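Local coordinates for protein glycoside hydrolase family 31 (Trueperella pyogenes, PDB 5I0F) that probably degrades cycloalternan by hydrolysing glucosidic linkages through a covalent glycosyl-enzyme intermediate, at residues R7-E10 / R15-D18; K201-G204 / T209-P212; G337-R342 / L403-A408; E376-G381 / D458-G463; R652-D657 / P662-H667. All coordinates share one frame; numbering follows the deposited sequence.

Contact 1. Residues R7-E10 / R15-D18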
# COMPACT_ATOMS: atom_id res chain seq x y z
N ARG A 7 -23.53 -3.94 6.98
CA ARG A 7 -22.30 -3.90 6.17
C ARG A 7 -21.19 -4.81 6.68
O ARG A 7 -20.15 -4.93 6.02
CB ARG A 7 -21.79 -2.47 6.05
CG ARG A 7 -22.67 -1.56 5.19
CD ARG A 7 -22.20 -0.11 5.26
NE ARG A 7 -22.97 0.57 6.29
CZ ARG A 7 -22.57 0.90 7.52
NH1 ARG A 7 -21.34 0.66 7.95
NH2 ARG A 7 -23.42 1.51 8.33
N GLY A 8 -21.40 -5.43 7.83
CA GLY A 8 -20.44 -6.37 8.39
C GLY A 8 -19.19 -5.72 8.94
O GLY A 8 -19.21 -4.57 9.39
N ILE A 9 -18.09 -6.47 8.88
CA ILE A 9 -16.80 -6.01 9.41
C ILE A 9 -16.21 -4.95 8.46
O ILE A 9 -15.42 -4.09 8.89
CB ILE A 9 -15.84 -7.20 9.63
CG1 ILE A 9 -14.59 -6.78 10.42
CG2 ILE A 9 -15.47 -7.87 8.31
CD1 ILE A 9 -13.73 -7.97 10.82
N GLU A 10 -16.61 -5.01 7.19
CA GLU A 10 -16.23 -4.02 6.15
C GLU A 10 -14.77 -4.18 5.73
O GLU A 10 -14.08 -3.21 5.40
CB GLU A 10 -16.61 -2.58 6.53
CG GLU A 10 -18.11 -2.44 6.77
CD GLU A 10 -18.55 -1.03 7.13
OE1 GLU A 10 -18.72 -0.19 6.22
OE2 GLU A 10 -18.73 -0.75 8.34
N ARG A 15 -16.71 -10.90 3.30
CA ARG A 15 -17.93 -10.74 4.08
C ARG A 15 -17.78 -11.43 5.42
O ARG A 15 -17.18 -12.50 5.50
CB ARG A 15 -19.12 -11.34 3.32
CG ARG A 15 -19.26 -10.84 1.89
CD ARG A 15 -20.12 -11.78 1.06
NE ARG A 15 -19.54 -13.12 0.96
CZ ARG A 15 -20.23 -14.26 0.79
NH1 ARG A 15 -19.56 -15.41 0.71
NH2 ARG A 15 -21.57 -14.27 0.71
N SER A 16 -18.34 -10.81 6.46
CA SER A 16 -18.49 -11.45 7.77
C SER A 16 -19.83 -12.22 7.84
O SER A 16 -20.67 -12.10 6.95
CB SER A 16 -18.37 -10.42 8.91
OG SER A 16 -19.11 -9.25 8.65
N LEU A 17 -20.01 -12.98 8.91
CA LEU A 17 -21.21 -13.82 9.06
C LEU A 17 -22.47 -13.07 9.53
O LEU A 17 -23.54 -13.68 9.62
CB LEU A 17 -20.91 -14.97 10.03
CG LEU A 17 -19.87 -15.97 9.55
CD1 LEU A 17 -19.49 -16.94 10.66
CD2 LEU A 17 -20.37 -16.73 8.33
N ASP A 18 -22.34 -11.79 9.83
CA ASP A 18 -23.40 -11.01 10.47
C ASP A 18 -23.98 -9.88 9.58
O ASP A 18 -24.54 -8.92 10.10
CB ASP A 18 -22.84 -10.40 11.78
CG ASP A 18 -21.67 -9.45 11.54
OD1 ASP A 18 -21.18 -9.36 10.38
OD2 ASP A 18 -21.24 -8.79 12.50

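Contact 2. Residues K201-G204 / T209-P212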
# COMPACT_ATOMS: atom_id res chain seq x y z
N LYS A 201 1.72 -10.22 1.01
CA LYS A 201 2.39 -11.03 -0.02
C LYS A 201 1.48 -11.35 -1.20
O LYS A 201 0.24 -11.26 -1.11
CB LYS A 201 3.07 -12.28 0.59
CG LYS A 201 3.94 -11.94 1.82
CD LYS A 201 4.86 -13.05 2.31
CE LYS A 201 4.12 -14.31 2.66
NZ LYS A 201 5.05 -15.36 3.18
N ALA A 202 2.11 -11.73 -2.31
CA ALA A 202 1.42 -12.13 -3.55
C ALA A 202 0.39 -11.09 -4.02
O ALA A 202 -0.72 -11.44 -4.43
CB ALA A 202 0.76 -13.49 -3.35
N GLN A 203 0.76 -9.81 -3.99
CA GLN A 203 -0.16 -8.74 -4.40
C GLN A 203 -0.56 -8.89 -5.88
O GLN A 203 -1.71 -8.61 -6.25
CB GLN A 203 0.46 -7.37 -4.18
CG GLN A 203 0.76 -7.02 -2.71
CD GLN A 203 2.12 -7.52 -2.20
OE1 GLN A 203 3.00 -7.88 -2.98
NE2 GLN A 203 2.31 -7.49 -0.88
N GLY A 204 0.39 -9.32 -6.71
CA GLY A 204 0.13 -9.53 -8.14
C GLY A 204 -0.82 -10.68 -8.42
O GLY A 204 -1.70 -10.56 -9.26
N THR A 209 -3.58 -3.86 -4.00
CA THR A 209 -2.46 -2.96 -3.75
C THR A 209 -2.67 -2.13 -2.47
O THR A 209 -3.81 -1.83 -2.05
CB THR A 209 -2.23 -2.02 -4.98
OG1 THR A 209 -1.11 -1.17 -4.75
CG2 THR A 209 -3.44 -1.17 -5.28
N TYR A 210 -1.53 -1.76 -1.89
CA TYR A 210 -1.43 -0.81 -0.81
C TYR A 210 -1.63 0.64 -1.26
O TYR A 210 -1.94 1.51 -0.42
CB TYR A 210 -0.05 -0.84 -0.17
CG TYR A 210 0.53 -2.15 0.29
CD1 TYR A 210 0.29 -2.64 1.57
CD2 TYR A 210 1.41 -2.86 -0.53
CE1 TYR A 210 0.88 -3.83 2.02
CE2 TYR A 210 2.01 -4.04 -0.10
CZ TYR A 210 1.74 -4.54 1.17
OH TYR A 210 2.35 -5.70 1.63
N LEU A 211 -1.39 0.91 -2.54
CA LEU A 211 -1.25 2.28 -3.06
C LEU A 211 -2.03 2.45 -4.37
O LEU A 211 -1.42 2.63 -5.46
CB LEU A 211 0.23 2.59 -3.24
CG LEU A 211 0.69 4.02 -2.97
CD1 LEU A 211 2.19 4.15 -3.22
CD2 LEU A 211 -0.06 5.03 -3.81
N PRO A 212 -3.36 2.39 -4.29
CA PRO A 212 -4.18 2.58 -5.49
C PRO A 212 -4.37 4.07 -5.76
O PRO A 212 -4.15 4.89 -4.87
CB PRO A 212 -5.51 1.96 -5.09
CG PRO A 212 -5.60 2.20 -3.62
CD PRO A 212 -4.19 2.10 -3.11

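Contact 3. Residues G337-R342 / L403-A408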
# COMPACT_ATOMS: atom_id res chain seq x y z
N GLY A 337 4.53 1.49 23.04
CA GLY A 337 4.13 2.83 22.60
C GLY A 337 4.83 3.39 21.37
O GLY A 337 4.43 4.44 20.87
N PHE A 338 5.88 2.72 20.91
CA PHE A 338 6.67 3.15 19.73
C PHE A 338 7.12 4.61 19.79
O PHE A 338 7.18 5.31 18.79
CB PHE A 338 5.95 2.77 18.44
CG PHE A 338 5.64 1.31 18.40
CD1 PHE A 338 6.61 0.41 18.01
CD2 PHE A 338 4.41 0.82 18.90
CE1 PHE A 338 6.39 -0.96 18.06
CE2 PHE A 338 4.18 -0.56 18.94
CZ PHE A 338 5.16 -1.45 18.52
N THR A 339 7.49 5.02 21.00
CA THR A 339 7.92 6.37 21.30
C THR A 339 9.26 6.44 22.06
O THR A 339 9.97 7.43 21.97
CB THR A 339 6.78 7.06 22.12
OG1 THR A 339 5.58 7.01 21.33
CG2 THR A 339 7.09 8.43 22.37
N ILE A 340 9.58 5.37 22.79
CA ILE A 340 10.71 5.30 23.72
C ILE A 340 11.56 4.09 23.38
O ILE A 340 11.02 3.01 23.18
CB ILE A 340 10.17 5.16 25.15
CG1 ILE A 340 9.26 6.37 25.48
CG2 ILE A 340 11.31 4.97 26.16
CD1 ILE A 340 8.53 6.28 26.78
N PHE A 341 12.89 4.26 23.34
CA PHE A 341 13.82 3.17 23.09
C PHE A 341 13.72 2.05 24.15
O PHE A 341 13.52 2.33 25.35
CB PHE A 341 15.28 3.68 23.02
CG PHE A 341 15.71 4.17 21.65
CD1 PHE A 341 15.47 5.47 21.24
CD2 PHE A 341 16.37 3.31 20.77
CE1 PHE A 341 15.87 5.92 20.00
CE2 PHE A 341 16.78 3.76 19.52
CZ PHE A 341 16.53 5.07 19.13
N ARG A 342 13.84 0.79 23.72
CA ARG A 342 13.72 -0.33 24.65
C ARG A 342 14.74 -0.21 25.80
O ARG A 342 15.90 0.17 25.58
CB ARG A 342 13.90 -1.68 23.96
CG ARG A 342 13.50 -2.86 24.83
CD ARG A 342 13.25 -4.10 24.00
NE ARG A 342 14.42 -4.54 23.20
CZ ARG A 342 15.29 -5.51 23.53
NH1 ARG A 342 16.27 -5.82 22.69
NH2 ARG A 342 15.21 -6.17 24.69
N LEU A 403 -0.31 2.64 28.61
CA LEU A 403 -1.70 2.85 29.00
C LEU A 403 -2.02 4.33 29.14
O LEU A 403 -3.04 4.76 28.67
CB LEU A 403 -2.05 2.13 30.32
CG LEU A 403 -2.01 0.60 30.26
CD1 LEU A 403 -2.10 0.03 31.66
CD2 LEU A 403 -3.13 0.07 29.37
N ALA A 404 -1.15 5.09 29.80
CA ALA A 404 -1.37 6.54 29.93
C ALA A 404 -1.35 7.25 28.57
O ALA A 404 -2.15 8.15 28.32
CB ALA A 404 -0.36 7.16 30.89
N GLN A 405 -0.42 6.86 27.69
CA GLN A 405 -0.37 7.42 26.34
C GLN A 405 -1.68 7.20 25.56
O GLN A 405 -2.18 8.11 24.92
CB GLN A 405 0.82 6.86 25.57
CG GLN A 405 1.09 7.56 24.25
CD GLN A 405 2.35 7.01 23.60
OE1 GLN A 405 2.57 5.80 23.59
NE2 GLN A 405 3.21 7.90 23.12
N GLY A 406 -2.25 6.00 25.65
CA GLY A 406 -3.55 5.71 25.01
C GLY A 406 -4.70 6.48 25.62
O GLY A 406 -5.56 6.98 24.90
N ASN A 407 -4.71 6.61 26.95
CA ASN A 407 -5.74 7.43 27.62
C ASN A 407 -5.65 8.89 27.22
O ASN A 407 -6.65 9.52 27.02
CB ASN A 407 -5.64 7.30 29.13
CG ASN A 407 -6.26 6.01 29.64
OD1 ASN A 407 -6.92 5.27 28.90
ND2 ASN A 407 -6.08 5.75 30.93
N ALA A 408 -4.42 9.41 27.07
CA ALA A 408 -4.21 10.80 26.64
C ALA A 408 -4.63 11.00 25.17
O ALA A 408 -5.22 12.02 24.82
CB ALA A 408 -2.76 11.22 26.86

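Contact 4. Residues E376-G381 / D458-G463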
# COMPACT_ATOMS: atom_id res chain seq x y z
N GLU A 376 27.61 8.83 15.98
CA GLU A 376 28.69 8.09 15.37
C GLU A 376 28.34 7.62 13.97
O GLU A 376 29.20 7.65 13.09
CB GLU A 376 29.14 6.91 16.25
CG GLU A 376 29.77 7.33 17.59
CD GLU A 376 30.95 8.30 17.47
OE1 GLU A 376 31.83 8.07 16.61
OE2 GLU A 376 31.00 9.29 18.25
N LEU A 377 27.10 7.19 13.76
CA LEU A 377 26.67 6.84 12.41
C LEU A 377 26.69 8.08 11.49
O LEU A 377 27.25 8.00 10.38
CB LEU A 377 25.33 6.11 12.43
CG LEU A 377 25.44 4.69 13.01
CD1 LEU A 377 24.08 4.04 13.02
CD2 LEU A 377 26.41 3.78 12.28
N HIS A 378 26.26 9.24 12.01
CA HIS A 378 26.37 10.49 11.25
C HIS A 378 27.81 10.80 10.85
O HIS A 378 28.04 11.22 9.72
CB HIS A 378 25.75 11.68 11.98
CG HIS A 378 24.25 11.68 11.95
ND1 HIS A 378 23.50 12.52 12.75
CD2 HIS A 378 23.36 10.96 11.23
CE1 HIS A 378 22.21 12.30 12.52
NE2 HIS A 378 22.10 11.37 11.59
N GLU A 379 28.77 10.57 11.74
CA GLU A 379 30.19 10.83 11.41
C GLU A 379 30.72 9.93 10.31
O GLU A 379 31.63 10.31 9.58
CB GLU A 379 31.06 10.68 12.65
CG GLU A 379 30.85 11.82 13.61
CD GLU A 379 31.60 11.63 14.91
OE1 GLU A 379 32.60 10.86 14.94
OE2 GLU A 379 31.19 12.29 15.90
N ARG A 380 30.11 8.75 10.18
CA ARG A 380 30.40 7.84 9.08
C ARG A 380 29.59 8.09 7.81
O ARG A 380 29.71 7.32 6.87
CB ARG A 380 30.14 6.41 9.54
CG ARG A 380 30.90 5.97 10.75
CD ARG A 380 30.72 4.48 10.86
NE ARG A 380 31.03 3.99 12.17
CZ ARG A 380 30.99 2.71 12.50
NH1 ARG A 380 30.65 1.78 11.61
NH2 ARG A 380 31.32 2.35 13.74
N GLY A 381 28.77 9.13 7.77
CA GLY A 381 27.94 9.39 6.61
C GLY A 381 26.73 8.50 6.46
O GLY A 381 26.26 8.31 5.36
N ASP A 458 16.17 16.04 19.67
CA ASP A 458 17.16 15.71 20.70
C ASP A 458 18.07 14.57 20.24
O ASP A 458 19.28 14.72 20.30
CB ASP A 458 16.48 15.43 22.06
CG ASP A 458 15.61 16.60 22.54
OD1 ASP A 458 15.87 17.73 22.08
OD2 ASP A 458 14.65 16.42 23.36
N LEU A 459 17.52 13.46 19.76
CA LEU A 459 18.35 12.33 19.30
C LEU A 459 18.91 12.46 17.87
O LEU A 459 19.88 11.79 17.53
CB LEU A 459 17.58 11.02 19.46
CG LEU A 459 17.26 10.63 20.90
CD1 LEU A 459 16.58 9.25 20.92
CD2 LEU A 459 18.50 10.61 21.77
N ASP A 460 18.30 13.34 17.06
CA ASP A 460 18.80 13.73 15.74
C ASP A 460 18.58 12.65 14.66
O ASP A 460 19.36 12.56 13.73
CB ASP A 460 20.27 14.18 15.81
CG ASP A 460 20.69 15.07 14.63
OD1 ASP A 460 19.86 15.83 14.10
OD2 ASP A 460 21.89 14.99 14.25
N ILE A 461 17.51 11.87 14.75
CA ILE A 461 17.18 10.96 13.66
C ILE A 461 16.79 11.72 12.39
O ILE A 461 16.43 12.91 12.43
CB ILE A 461 16.11 9.91 14.02
CG1 ILE A 461 14.74 10.52 14.15
CG2 ILE A 461 16.47 9.13 15.27
CD1 ILE A 461 13.66 9.47 14.13
N ASP A 462 16.86 11.02 11.26
CA ASP A 462 16.77 11.65 9.95
C ASP A 462 15.47 11.34 9.20
O ASP A 462 15.25 11.85 8.10
CB ASP A 462 17.94 11.18 9.12
CG ASP A 462 19.25 11.49 9.78
OD1 ASP A 462 19.57 12.68 9.81
OD2 ASP A 462 19.95 10.56 10.26
N GLY A 463 14.63 10.49 9.77
CA GLY A 463 13.38 10.16 9.10
C GLY A 463 12.67 9.00 9.75
O GLY A 463 13.16 8.42 10.74
O HOH W 1 25.06 14.17 14.21

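Contact 5. Residues R652-D657 / P662-H667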
# COMPACT_ATOMS: atom_id res chain seq x y z
N ARG A 652 10.85 4.55 -15.31
CA ARG A 652 10.01 5.18 -16.32
C ARG A 652 9.59 4.18 -17.38
O ARG A 652 10.42 3.65 -18.11
CB ARG A 652 10.77 6.36 -16.97
CG ARG A 652 10.03 7.13 -18.06
CD ARG A 652 10.93 8.18 -18.71
NE ARG A 652 11.50 9.07 -17.68
CZ ARG A 652 12.39 10.03 -17.91
NH1 ARG A 652 12.82 10.28 -19.14
NH2 ARG A 652 12.83 10.76 -16.89
N ALA A 653 8.29 3.92 -17.48
CA ALA A 653 7.78 3.09 -18.56
C ALA A 653 8.24 3.63 -19.92
O ALA A 653 8.44 4.83 -20.11
CB ALA A 653 6.29 3.00 -18.51
N MET A 654 8.38 2.72 -20.88
CA MET A 654 8.92 3.06 -22.20
C MET A 654 8.05 4.05 -22.98
O MET A 654 8.55 4.81 -23.81
CB MET A 654 9.07 1.80 -23.02
CG MET A 654 9.94 0.75 -22.37
SD MET A 654 11.67 1.07 -22.66
CE MET A 654 11.72 0.34 -24.29
N PHE A 655 6.74 4.02 -22.71
CA PHE A 655 5.81 4.86 -23.45
C PHE A 655 6.00 6.35 -23.23
O PHE A 655 5.54 7.13 -24.05
CB PHE A 655 4.33 4.44 -23.23
CG PHE A 655 3.77 4.78 -21.88
CD1 PHE A 655 3.27 6.05 -21.62
CD2 PHE A 655 3.66 3.82 -20.89
CE1 PHE A 655 2.73 6.36 -20.39
CE2 PHE A 655 3.13 4.13 -19.65
CZ PHE A 655 2.65 5.40 -19.40
N TYR A 656 6.67 6.77 -22.15
CA TYR A 656 6.88 8.21 -21.92
C TYR A 656 7.75 8.84 -23.01
O TYR A 656 7.47 9.95 -23.44
CB TYR A 656 7.43 8.52 -20.51
CG TYR A 656 6.35 8.38 -19.48
CD1 TYR A 656 5.36 9.35 -19.35
CD2 TYR A 656 6.24 7.23 -18.70
CE1 TYR A 656 4.33 9.20 -18.43
CE2 TYR A 656 5.21 7.07 -17.78
CZ TYR A 656 4.25 8.05 -17.65
OH TYR A 656 3.22 7.88 -16.75
N ASP A 657 8.79 8.14 -23.45
CA ASP A 657 9.73 8.66 -24.43
C ASP A 657 9.61 7.96 -25.79
O ASP A 657 10.16 8.48 -26.75
CB ASP A 657 11.18 8.53 -23.92
CG ASP A 657 11.40 9.21 -22.56
OD1 ASP A 657 10.90 10.34 -22.37
OD2 ASP A 657 12.11 8.62 -21.69
N PRO A 662 5.15 0.74 -31.49
CA PRO A 662 4.25 -0.25 -30.90
C PRO A 662 4.93 -1.47 -30.26
O PRO A 662 4.32 -2.11 -29.42
CB PRO A 662 3.37 -0.70 -32.09
CG PRO A 662 3.85 0.01 -33.29
CD PRO A 662 5.09 0.76 -32.96
N GLU A 663 6.18 -1.77 -30.63
CA GLU A 663 6.90 -2.91 -30.07
C GLU A 663 7.23 -2.79 -28.56
O GLU A 663 7.45 -3.80 -27.92
CB GLU A 663 8.18 -3.17 -30.89
CG GLU A 663 9.13 -4.28 -30.39
CD GLU A 663 8.58 -5.71 -30.48
OE1 GLU A 663 7.54 -5.92 -31.15
OE2 GLU A 663 9.23 -6.66 -29.91
N ILE A 664 7.22 -1.59 -28.00
CA ILE A 664 7.49 -1.42 -26.57
C ILE A 664 6.53 -2.23 -25.67
O ILE A 664 6.93 -2.69 -24.61
CB ILE A 664 7.49 0.07 -26.13
CG1 ILE A 664 6.10 0.72 -26.30
CG2 ILE A 664 8.57 0.86 -26.86
CD1 ILE A 664 6.01 2.15 -25.81
N TRP A 665 5.30 -2.47 -26.12
CA TRP A 665 4.30 -3.13 -25.25
C TRP A 665 4.58 -4.62 -25.09
O TRP A 665 4.14 -5.23 -24.12
CB TRP A 665 2.88 -2.84 -25.76
CG TRP A 665 2.62 -1.37 -25.74
CD1 TRP A 665 2.67 -0.51 -26.81
CD2 TRP A 665 2.33 -0.56 -24.59
NE1 TRP A 665 2.41 0.77 -26.40
CE2 TRP A 665 2.20 0.78 -25.05
CE3 TRP A 665 2.16 -0.83 -23.23
CZ2 TRP A 665 1.90 1.85 -24.19
CZ3 TRP A 665 1.85 0.23 -22.37
CH2 TRP A 665 1.73 1.56 -22.86
N ALA A 666 5.37 -5.19 -26.00
CA ALA A 666 5.81 -6.58 -25.89
C ALA A 666 6.93 -6.76 -24.84
O ALA A 666 7.31 -7.90 -24.53
CB ALA A 666 6.23 -7.11 -27.26
N HIS A 667 7.45 -5.67 -24.27
CA HIS A 667 8.55 -5.73 -23.31
C HIS A 667 8.25 -4.88 -22.07
O HIS A 667 8.95 -3.92 -21.77
CB HIS A 667 9.84 -5.31 -24.01
CG HIS A 667 10.07 -6.07 -25.28
ND1 HIS A 667 10.83 -7.22 -25.34
CD2 HIS A 667 9.60 -5.87 -26.53
CE1 HIS A 667 10.83 -7.68 -26.58
NE2 HIS A 667 10.08 -6.88 -27.32

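Contact 1. Residues R7-E10 / R15-D18
The Asp18 carboxylate comes up to Gly8 with one oxygen, OD1 lying 3.7 Å from Gly8 CA, and the same OD1 is met nearly along its C-O bond by the hydroxyl of Ser16. The other flat group of the contact, the Arg7 guanidinium, keeps to its own segment: the Glu10 carboxylate sits at its edge and in its plane, with Arg7 NH1 3.0 Å from Glu10 OE2 in a salt bridge and a weak hydrogen bond from NH1 to OE1.

Across the segments the key atom is Ser16 OG. Chi1 of 45° swings this hydroxyl between the backbone N and the carbonyl carbon of its own residue, facing the other segment. There it accepts from Ile9 N at 3.0 Å, a bent bond of 143°, while it donates to Asp18 OD1 at 2.7 Å. Used both ways, the hydroxyl is fixed in rotation and relays the Ile9 amide to the carboxylate. Gly8 runs tightly past, its CA 3.2 Å from Ser16 OG, in a backbone conformation with positive phi (72°). Alongside, the CG2 methyl of Ile9 rests 3.9 Å from Ser16 CB and adds a small apolar touch.

The charges have further partners. Asp18 OD2 pairs with Arg5, and Arg7 with Asp476. Arg427 bonds to both Glu10 OE2 and Ile9 O.

The arrangement is a compact loop between strands 2-3 and 20-21, pinched by one serine hydroxyl; through Arg427 and Asp476 it joins the N-terminal domain to the TIM-barrel domain.

Contact 2. Residues K201-G204 / T209-P212
Gln203 and Thr209 make the closest backbone approach, their CA atoms 6.3 Å apart, where the chain enters the short helix 203-206 just after Ala202 at the N-cap and then turns back. The side-chain contact is carried by Gln203 and Tyr210. Gln203 starts with CG anti to its carbonyl carbon and then bends at chi2 (86°), which lifts the amide toward the phenol end of the tyrosine. Its NE2 lies 3.1 Å from Tyr210 OH and 3.5 Å from Tyr210 CE2, with the amide plane turned 42° from the ring plane, so the two groups meet slantwise without stacking. Behind the nitrogen, Gln203 CD is 4.1 Å from Tyr210 CE2.

Both polar ends are gripped more firmly by the same neighbour: Gln203 NE2 donates to Asp532 O and Tyr210 OH accepts from Asp532 N, and NE2 also reaches Gln199 O. The buried amide and phenol thus hold the backbone O and N of Asp532, a residue of the glycan pocket. At the start of the returning segment Thr209 forms an ST turn, Leu211 N donating to Thr209 OG1 at 3.0 Å and nearly straight (170°).

Near the centre of the chain, with the side chain of Tyr210 about 6 Å from bound glucose units, the contact closes the turn that carries helix 203-206 into strand 212-219 of the mixed sheet.

Contact 3. Residues G337-R342 / L403-A408
One hydrogen bond joins the segments: Gln405 NE2 donates to Thr339 OG1 at 3.1 Å, fairly straight at 162°, and the threonine oxygen lies close to the amide plane. The side chains approach head-on, with one amide N-H directed at the threonine oxygen. Gln405 spans the distance because CG stands trans to the backbone N (chi1 -170°) and the chain beyond it stays extended.

A second bond, within the loop, sets the acceptor. Thr339 OG1 donates to Gly337 O at 2.9 Å from above the carbonyl plane. The hydroxyl therefore gives its proton to the loop backbone and presents its oxygen to the helix, a relay that fixes its rotation.

Van der Waals contact accompanies these bonds. Gln405 OE1 rests 3.5 Å from Gly337 CA, and Gln405 NE2 passes 3.8 Å from Thr339 CB, so both ends of the amide are laid against the loop.

For the buried amide the strongest polar partner lies outside, Gln451 OE1, which NE2 also bonds, while OE1 accepts from Gln392 NE2. Bonds at both ends hold the amide in place and are consistent with its modelled orientation.

In fold terms, the contact ties the loop after barrel strand 326-329 to helix 400-412, which follows strand 383-388. Next to the bonded threonine, Phe338 touches a bound glucose, so the arrangement belongs to the excursions above a TIM barrel that build its sugar-binding pocket.

Contact 4. Residues E376-G381 / D458-G463
In the TIM barrel this contact links helix 370-379, at its C-terminal end, to the loop that leads into strand 463-466, and His378 makes the link. Its ring reaches across with CG anti to the carbonyl carbon and lies edge-on between two aspartates. NE2 donates to Asp462 OD2 at 2.7 Å, almost straight (168°) and in the ring plane, and OD2 receives it on its syn lone pair; ring and carboxylate planes stand 56° apart. This is a His-carboxylate hydrogen bond, here between helix and loop. Asp462 OD2 also accepts from Val384 N in the neighbouring strand 383-388, a second bond that would steady the carboxylate facing the histidine.

Asp460 lies along the CE1 side of the ring. Its backbone O comes within 3.1 Å of His378 CE1, near the ring plane, and its carboxylate stands almost perpendicular to the ring (87°). The principal partner of that carboxylate is Lys509, through OD1. Just beyond His378 the helix finishes in a Schellman motif at Gly381, which has positive phi. A water also sits at the edge, in the ring plane, 2.7 Å from His378 ND1, and donates a longer bond of 3.3 Å to Asp460 OD2.

Contact 5. Residues R652-D657 / P662-H667
Phe655 (chi1 73°) and Ile664 (chi1 65°) both place a gamma carbon between the backbone N and the carbonyl carbon, Phe655 CG in the one and Ile664 CG1 in the other, which sets the ring and the CD1 methyl against the other segment. The isoleucine chain then runs straight on, so that its CD1 methyl presses on the Phe655 backbone, 3.6 Å from CA, and on CB at 3.8 Å. Beside it Met654 and Ile664 run antiparallel alongside one another, with their CB atoms 3.9 Å apart.

The aromatic pair closes the other flank. Trp665 brings the far corner of its indole to Phe655, CH2 to CD2 at 3.6 Å. The ring planes are nearly parallel (13°) but well offset, centroids 5.7 Å apart, leaving little overlap.

Polar bonds brace each segment from within: Arg652 NH1 makes a salt bridge to Asp657 OD2 at 3.1 Å, on its syn lone pair and in the guanidinium plane, and His667 NE2 donates to Glu663 OE2 at 2.7 Å.

Trp665 stacks on His174, and both aromatic residues touch Val176 of strand 174-179. The arrangement is a small apolar cluster between a weakly bonded helical turn and a 3-10 segment of the C-terminal domain, between strands 651-652 and 671-673, set against the mixed sheet.

From the N terminus, contact 1 pinches the loop between strands 2-3 and 20-21, and contact 2 then closes the turn round helix 203-206 ahead of strand 212-219 of the mixed sheet. Contacts 3 and 4 cross: residues 337-342, 376-381, 403-408 and 458-463 alternate between them, interlacing loops and helices of the TIM barrel. They also touch, Phe341 CE1 lying 3.5 Å from Leu459 CD1. Contact 5 closes last, a short turn in the C-terminal domain that packs back on that same mixed sheet. Contacts 1 and 5, with centres about 43 Å apart, lie on opposite sides of the chain's centre.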